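PDB 6V82: tryptophan synthase alpha chain from Chlamydia trachomatis, which probably carries out the aldol cleavage of indoleglycerol phosphate to indole and glyceraldehyde 3-phosphate, in the final step of tryptophan biosynthesis. Local coordinates for residues E139-A143 with V144-P148; F224-K227 with T228-V231. All blocks are in the same frame, centred on the assembly; numbering follows the deposited sequence.

Both contacts belong to the same parallel barrel, the TIM-barrel fold of the TrpA family, and they come in series along the chain. Contact 1 (139-148) is the turn that brings helix 136-144 into strand 147-153, the fifth strand. Contact 2 (224-231) is the reverse kind of connection, from the end of strand 223-226, the eighth, into helix 229-236. Their centres lie 26 Å apart, on opposite sides of the centre of the chain, and their nearest atoms stay about 14 Å from each other. The division matches a general feature of the fold: turns entering strands build the far end of the barrel, whereas connections leaving them form the catalytic end, where Lys-227 approaches two predicted active-site acids.

Contact 1. Residues E139-A143 with V144-P148; sequences EDLLA and VGLDP
Leu-141 meets both Leu-146 and Pro-148, giving one methyl to each. The Leu-141 and Leu-146 side chains cross at about a right angle, bringing Leu-141 CD2 within 3.6 Å of Leu-146 CD1. The other branch runs alongside the proline ring in the opposite sense, with Leu-141 CD1 3.7 Å from Pro-148 CB. Chi1 of -75°, which leaves CG beside the backbone N and opposite the carbonyl carbon, aims the branch point at the following residues, and chi2 of -172° turns one methyl to each partner. Leu-142 approaches the same ring crosswise, its CD2 resting 3.8 Å from Pro-148 CD, and continues onto Arg-169. The backbone between these side chains ends helix 136-144 in a Schellman motif. Gly-145, with a positive phi of 89°, turns the chain; Leu-146 N bonds back to Leu-141 O at 3.0 Å, while Gly-145 N bonds to Leu-142 O at 3.2 Å. Leu-141 O also accepts a bond from Val-144 N, and its two donors arrive from opposite faces of the carbonyl plane. The Val-144 methyls lie against the carbonyl oxygens of the last turn: CG2 is 3.4 Å from Leu-141 O, and CG1 sits near that of Asp-140. Beyond the turn, the chain enters strand 147-153 and closes the beta-alpha-beta unit that began with strand 119-122. Val-120 of that earlier strand receives both Leu-141 and Leu-146, whereas Val-144 leans on Leu-106 and Arg-110 of helix 106-115.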
loop_
_atom_site.group_PDB
_atom_site.type_symbol
_atom_site.label_atom_id
_atom_site.label_comp_id
_atom_site.label_asym_id
_atom_site.label_seq_id
_atom_site.Cartn_x
_atom_site.Cartn_y
_atom_site.Cartn_z
ATOM N N GLU A 139 -40.400 -8.309 33.188
ATOM C CA GLU A 139 -41.466 -7.758 34.012
ATOM C C GLU A 139 -42.682 -7.437 33.154
ATOM O O GLU A 139 -43.810 -7.814 33.490
ATOM C CB GLU A 139 -40.960 -6.517 34.745
ATOM C CG GLU A 139 -41.353 -6.462 36.207
ATOM C CD GLU A 139 -40.671 -7.530 37.044
ATOM O OE1 GLU A 139 -39.417 -7.572 37.056
ATOM O OE2 GLU A 139 -41.393 -8.324 37.691
ATOM N N ASP A 140 -42.455 -6.786 32.008
ATOM C CA ASP A 140 -43.545 -6.428 31.104
ATOM C C ASP A 140 -44.310 -7.659 30.628
ATOM O O ASP A 140 -45.542 -7.619 30.507
ATOM C CB ASP A 140 -43.000 -5.641 29.908
ATOM C CG ASP A 140 -42.675 -4.174 30.245
ATOM O OD1 ASP A 140 -42.719 -3.788 31.435
ATOM O OD2 ASP A 140 -42.369 -3.402 29.305
ATOM N N LEU A 141 -43.600 -8.761 30.346
ATOM C CA LEU A 141 -44.263 -10.003 29.946
ATOM C C LEU A 141 -45.170 -10.514 31.054
ATOM O O LEU A 141 -46.338 -10.855 30.814
ATOM C CB LEU A 141 -43.235 -11.079 29.595
ATOM C CG LEU A 141 -42.471 -10.984 28.277
ATOM C CD1 LEU A 141 -41.661 -12.261 28.071
ATOM C CD2 LEU A 141 -43.412 -10.763 27.117
ATOM N N LEU A 142 -44.640 -10.580 32.278
ATOM C CA LEU A 142 -45.430 -11.058 33.405
ATOM C C LEU A 142 -46.637 -10.170 33.638
ATOM O O LEU A 142 -47.723 -10.661 33.955
ATOM C CB LEU A 142 -44.569 -11.116 34.659
ATOM C CG LEU A 142 -43.526 -12.221 34.655
ATOM C CD1 LEU A 142 -42.832 -12.267 35.999
ATOM C CD2 LEU A 142 -44.203 -13.532 34.353
ATOM N N ALA A 143 -46.467 -8.856 33.464
ATOM C CA ALA A 143 -47.544 -7.915 33.754
ATOM C C ALA A 143 -48.746 -8.136 32.845
ATOM O O ALA A 143 -49.882 -7.878 33.255
ATOM C CB ALA A 143 -47.036 -6.477 33.627
ATOM N N VAL A 144 -48.523 -8.619 31.619
ATOM C CA VAL A 144 -49.617 -8.826 30.682
ATOM C C VAL A 144 -50.031 -10.287 30.572
ATOM O O VAL A 144 -50.947 -10.598 29.802
ATOM C CB VAL A 144 -49.268 -8.265 29.288
ATOM C CG1 VAL A 144 -48.728 -6.845 29.408
ATOM C CG2 VAL A 144 -48.282 -9.162 28.588
ATOM N N GLY A 145 -49.395 -11.193 31.314
ATOM C CA GLY A 145 -49.795 -12.589 31.315
ATOM C C GLY A 145 -49.138 -13.471 30.273
ATOM O O GLY A 145 -49.629 -14.582 30.028
ATOM N N LEU A 146 -48.060 -13.018 29.643
ATOM C CA LEU A 146 -47.295 -13.860 28.744
ATOM C C LEU A 146 -46.231 -14.604 29.537
ATOM O O LEU A 146 -45.673 -14.077 30.504
ATOM C CB LEU A 146 -46.644 -13.029 27.638
ATOM C CG LEU A 146 -47.581 -12.298 26.683
ATOM C CD1 LEU A 146 -46.819 -11.237 25.903
ATOM C CD2 LEU A 146 -48.242 -13.281 25.739
ATOM N N ASP A 147 -45.958 -15.842 29.126
ATOM C CA ASP A 147 -44.941 -16.654 29.785
ATOM C C ASP A 147 -43.575 -16.378 29.175
ATOM O O ASP A 147 -43.382 -16.641 27.979
ATOM C CB ASP A 147 -45.259 -18.132 29.656
ATOM C CG ASP A 147 -46.426 -18.552 30.512
ATOM O OD1 ASP A 147 -46.798 -17.776 31.418
ATOM O OD2 ASP A 147 -46.962 -19.657 30.281
ATOM N N PRO A 148 -42.609 -15.869 29.939
ATOM C CA PRO A 148 -41.237 -15.758 29.422
ATOM C C PRO A 148 -40.584 -17.134 29.361
ATOM O O PRO A 148 -40.472 -17.831 30.374
ATOM C CB PRO A 148 -40.545 -14.842 30.439
ATOM C CG PRO A 148 -41.636 -14.318 31.340
ATOM C CD PRO A 148 -42.729 -15.329 31.301
#

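Contact 2. Residues F224-K227 with T228-V231; sequences FIVK and TAFV
Val-226 and Phe-230 form the tight side of this strand-to-helix connection, their side chains crossing at about a right angle. Val-226 CG1 lies over one face of the phenyl ring, 4.0 Å from the Phe-230 centroid and 22° off the ring normal, in a CH-pi contact displaced toward the rim. The same methyl reaches Ala-229 CB at 3.6 Å; holding CG1 trans to the backbone N (chi1 179°) directs it to both partners. Helix 241-250 packs on Val-226 and Phe-230 through Val-250, Leu-246 and Ala-247.

The other side is looser and polar. No direct hydrogen bond joins 224-227 to 228-231; instead a water donates to Lys-227 O at 2.6 Å and accepts from Val-231 N at 2.7 Å, linking the first turn of helix 229-236 to the residue just after the strand. Thr-228 OG1 is hydrogen-bonded to Asp-207, whose other carboxylate oxygen takes Lys-227 N. The bent Lys-227 chain leads away from the helix, making cation-pi contacts with Tyr-17 and Tyr-95, to a salt bridge with Asp-55. Because Asp-55 is a predicted proton acceptor, this pairing implies that the junction sets a positive charge beside the probable catalytic centre.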
loop_
_atom_site.group_PDB
_atom_site.type_symbol
_atom_site.label_atom_id
_atom_site.label_comp_id
_atom_site.label_asym_id
_atom_site.label_seq_id
_atom_site.Cartn_x
_atom_site.Cartn_y
_atom_site.Cartn_z
ATOM N N PHE A 224 -39.559 -32.333 22.454
ATOM C CA PHE A 224 -38.499 -32.058 21.495
ATOM C C PHE A 224 -38.974 -30.983 20.530
ATOM O O PHE A 224 -40.179 -30.797 20.330
ATOM C CB PHE A 224 -38.077 -33.323 20.725
ATOM C CG PHE A 224 -39.147 -33.874 19.835
ATOM C CD1 PHE A 224 -40.135 -34.701 20.348
ATOM C CD2 PHE A 224 -39.165 -33.574 18.483
ATOM C CE1 PHE A 224 -41.124 -35.213 19.527
ATOM C CE2 PHE A 224 -40.149 -34.087 17.656
ATOM C CZ PHE A 224 -41.129 -34.906 18.177
ATOM N N ILE A 225 -38.026 -30.267 19.938
ATOM C CA ILE A 225 -38.341 -29.198 19.003
ATOM C C ILE A 225 -37.808 -29.575 17.626
ATOM O O ILE A 225 -36.669 -30.040 17.493
ATOM C CB ILE A 225 -37.789 -27.842 19.482
ATOM C CG1 ILE A 225 -38.035 -26.760 18.429
ATOM C CG2 ILE A 225 -36.316 -27.925 19.826
ATOM C CD1 ILE A 225 -37.727 -25.355 18.929
ATOM N N VAL A 226 -38.653 -29.410 16.616
ATOM C CA VAL A 226 -38.271 -29.514 15.214
ATOM C C VAL A 226 -38.048 -28.084 14.733
ATOM O O VAL A 226 -39.000 -27.378 14.383
ATOM C CB VAL A 226 -39.352 -30.217 14.388
ATOM C CG1 VAL A 226 -38.942 -30.283 12.936
ATOM C CG2 VAL A 226 -39.662 -31.595 14.957
ATOM N N LYS A 227 -36.792 -27.644 14.724
ATOM C CA LYS A 227 -36.470 -26.257 14.401
ATOM C C LYS A 227 -36.293 -26.026 12.903
ATOM O O LYS A 227 -36.859 -25.079 12.351
ATOM C CB LYS A 227 -35.198 -25.829 15.142
ATOM C CG LYS A 227 -34.745 -24.405 14.848
ATOM C CD LYS A 227 -35.818 -23.401 15.273
ATOM C CE LYS A 227 -35.428 -21.966 14.918
ATOM N NZ LYS A 227 -34.334 -21.395 15.774
ATOM N N THR A 228 -35.501 -26.870 12.241
ATOM C CA THR A 228 -35.136 -26.686 10.839
ATOM C C THR A 228 -36.069 -27.405 9.860
ATOM O O THR A 228 -36.417 -26.841 8.814
ATOM C CB THR A 228 -33.694 -27.165 10.614
ATOM O OG1 THR A 228 -32.783 -26.286 11.289
ATOM C CG2 THR A 228 -33.339 -27.201 9.134
ATOM N N ALA A 229 -36.508 -28.629 10.185
ATOM C CA ALA A 229 -37.045 -29.521 9.154
ATOM C C ALA A 229 -38.240 -28.908 8.429
ATOM O O ALA A 229 -38.310 -28.956 7.196
ATOM C CB ALA A 229 -37.416 -30.875 9.763
ATOM N N PHE A 230 -39.181 -28.314 9.178
ATOM C CA PHE A 230 -40.378 -27.732 8.574
ATOM C C PHE A 230 -40.022 -26.574 7.647
ATOM O O PHE A 230 -40.498 -26.510 6.506
ATOM C CB PHE A 230 -41.345 -27.270 9.666
ATOM C CG PHE A 230 -41.914 -28.396 10.496
ATOM C CD1 PHE A 230 -42.357 -29.564 9.896
ATOM C CD2 PHE A 230 -41.996 -28.286 11.878
ATOM C CE1 PHE A 230 -42.879 -30.602 10.661
ATOM C CE2 PHE A 230 -42.517 -29.318 12.646
ATOM C CZ PHE A 230 -42.956 -30.480 12.036
ATOM N N VAL A 231 -39.189 -25.645 8.123
ATOM C CA VAL A 231 -38.762 -24.523 7.289
ATOM C C VAL A 231 -38.088 -25.036 6.022
ATOM O O VAL A 231 -38.397 -24.602 4.904
ATOM C CB VAL A 231 -37.831 -23.586 8.084
ATOM C CG1 VAL A 231 -37.099 -22.618 7.154
ATOM C CG2 VAL A 231 -38.621 -22.827 9.134
HETATM O O HOH W 1 -38.849 -25.715 10.842
#